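Local coordinates for Ice-binding protein (Flavobacteriaceae bacterium, PDB 5UYT) that probably binds ice crystals and so acts as an antifreeze protein in an Antarctic bacterium, at residues S345-V348 with N349-V352. Numbering follows the deposited sequence.
Sequences STTV and NASV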
ATOM      1  N   SER A 345      -0.863  17.851   6.556  1.00 17.00           N
ATOM      2  CA  SER A 345      -1.629  18.062   7.794  1.00 17.47           C
ATOM      3  C   SER A 345      -2.365  16.761   8.079  1.00 16.96           C
ATOM      4  O   SER A 345      -2.385  15.862   7.234  1.00 16.65           O
ATOM      5  CB  SER A 345      -2.622  19.233   7.650  1.00 18.72           C
ATOM      6  OG  SER A 345      -3.586  18.958   6.624  1.00 19.32           O
ATOM      7  N   THR A 346      -2.960  16.647   9.266  1.00 15.99           N
ATOM      8  CA  THR A 346      -3.642  15.392   9.636  1.00 15.98           C
ATOM      9  C   THR A 346      -4.914  15.697  10.401  1.00 15.92           C
ATOM     10  O   THR A 346      -5.092  16.810  10.929  1.00 16.29           O
ATOM     11  CB  THR A 346      -2.768  14.425  10.499  1.00 15.41           C
ATOM     12  OG1 THR A 346      -2.760  14.830  11.877  1.00 15.87           O
ATOM     13  CG2 THR A 346      -1.285  14.346  10.010  1.00 15.88           C
ATOM     14  N   THR A 347      -5.752  14.679  10.526  1.00 15.12           N
ATOM     15  CA  THR A 347      -6.848  14.726  11.495  1.00 14.35           C
ATOM     16  C   THR A 347      -6.323  14.415  12.904  1.00 14.22           C
ATOM     17  O   THR A 347      -5.223  13.838  13.067  1.00 14.51           O
ATOM     18  CB  THR A 347      -7.942  13.718  11.140  1.00 14.74           C
ATOM     19  OG1 THR A 347      -7.413  12.406  11.114  1.00 14.53           O
ATOM     20  CG2 THR A 347      -8.553  14.054   9.731  1.00 15.20           C
ATOM     21  N   VAL A 348      -7.100  14.769  13.926  1.00 13.95           N
ATOM     22  CA  VAL A 348      -6.826  14.194  15.257  1.00 13.72           C
ATOM     23  C   VAL A 348      -6.874  12.664  15.159  1.00 13.91           C
ATOM     24  O   VAL A 348      -7.573  12.100  14.294  1.00 14.28           O
ATOM     25  CB  VAL A 348      -7.760  14.733  16.368  1.00 14.26           C
ATOM     26  CG1 VAL A 348      -7.633  16.261  16.450  1.00 14.14           C
ATOM     27  CG2 VAL A 348      -9.236  14.326  16.123  1.00 14.84           C
ATOM     28  N   ASN A 349      -6.094  11.993  16.003  1.00 14.01           N
ATOM     29  CA  ASN A 349      -6.077  10.516  16.064  1.00 14.59           C
ATOM     30  C   ASN A 349      -5.598   9.871  14.760  1.00 15.01           C
ATOM     31  O   ASN A 349      -5.812   8.655  14.572  1.00 15.68           O
ATOM     32  CB  ASN A 349      -7.490   9.939  16.343  1.00 15.53           C
ATOM     33  CG  ASN A 349      -7.954  10.045  17.789  1.00 16.53           C
ATOM     34  OD1 ASN A 349      -9.204  10.003  18.065  1.00 19.11           O
ATOM     35  ND2 ASN A 349      -7.034  10.076  18.710  1.00 15.92           N
ATOM     36  N   ALA A 350      -4.938  10.634  13.875  1.00 14.30           N
ATOM     37  CA  ALA A 350      -4.417   9.995  12.654  1.00 14.86           C
ATOM     38  C   ALA A 350      -3.287   9.021  13.039  1.00 15.17           C
ATOM     39  O   ALA A 350      -2.724   9.116  14.139  1.00 14.47           O
ATOM     40  CB  ALA A 350      -3.923  11.046  11.642  1.00 14.23           C
ATOM     41  N   SER A 351      -2.949   8.083  12.139  1.00 14.74           N
ATOM     42  CA  SER A 351      -1.922   7.114  12.481  1.00 14.36           C
ATOM     43  C   SER A 351      -1.209   6.607  11.260  1.00 14.95           C
ATOM     44  O   SER A 351      -1.783   6.569  10.157  1.00 15.75           O
ATOM     45  CB  SER A 351      -2.475   5.926  13.337  1.00 14.92           C
ATOM     46  OG  SER A 351      -3.502   5.184  12.650  1.00 14.64           O
ATOM     47  N   VAL A 352       0.037   6.217  11.484  1.00 15.17           N
ATOM     48  CA  VAL A 352       0.832   5.478  10.500  1.00 15.73           C
ATOM     49  C   VAL A 352       1.085   4.135  11.168  1.00 16.33           C
ATOM     50  O   VAL A 352       1.657   4.089  12.266  1.00 16.56           O
ATOM     51  CB  VAL A 352       2.168   6.201  10.211  1.00 16.26           C
ATOM     52  CG1 VAL A 352       3.029   5.399   9.217  1.00 15.59           C
ATOM     53  CG2 VAL A 352       1.896   7.634   9.713  1.00 15.94           C
TER
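The carbonyl group of Thr347 is approached on both faces: Thr346 OG1 lies over one, while the backbone N and the methyl group of Ala350 lie over the other. The hydroxyl donates to Thr347 O from 2.9 Å, standing 43° out of the carbonyl plane, whereas Ala350 N to Thr347 O is a long, weak bond of 3.3 Å that closes a type II beta turn from Thr347 to Ala350. The central peptide of that turn is likewise two-sided. CB of Val348 and CB of Asn349 project from one face, toward the exposed side, and Ala350 N and Thr347 OG1 lie on the other. The Asn349 carboxamide stands on the exposed side too, its side chain touching Tyr376. Asn349 takes the left-handed backbone shape at the third position of the turn, which asparagine tolerates better than most residues, although its CB is pressed to 3.0 Å from Val348 O.

In the right-handed beta-helix this turn is a corner of one coil, where the chain leaves strand 344-346 and swings into strand 351-355. Ala350 fills the inside of the bend: its CB packs 3.7 Å from Thr346 CB and 3.8 Å from Thr347 OG1, with Leu320 of the preceding coil also against it, so a small side chain suits the spot.

Thr346 turns its OG1 between its own backbone N and carbonyl carbon (chi1 80°), which brings the hydroxyl back over the next carbonyl; the same oxygen also bonds Asn374 N and Thr377 OG1 of the following coil. A valine in its place would probably keep much of the packing against Ala350 but leave Thr347 O and Asn374 N without this buried partner. Thr347 reaches the other way, its OG1 hydrogen-bonding Gly322 N of the preceding coil.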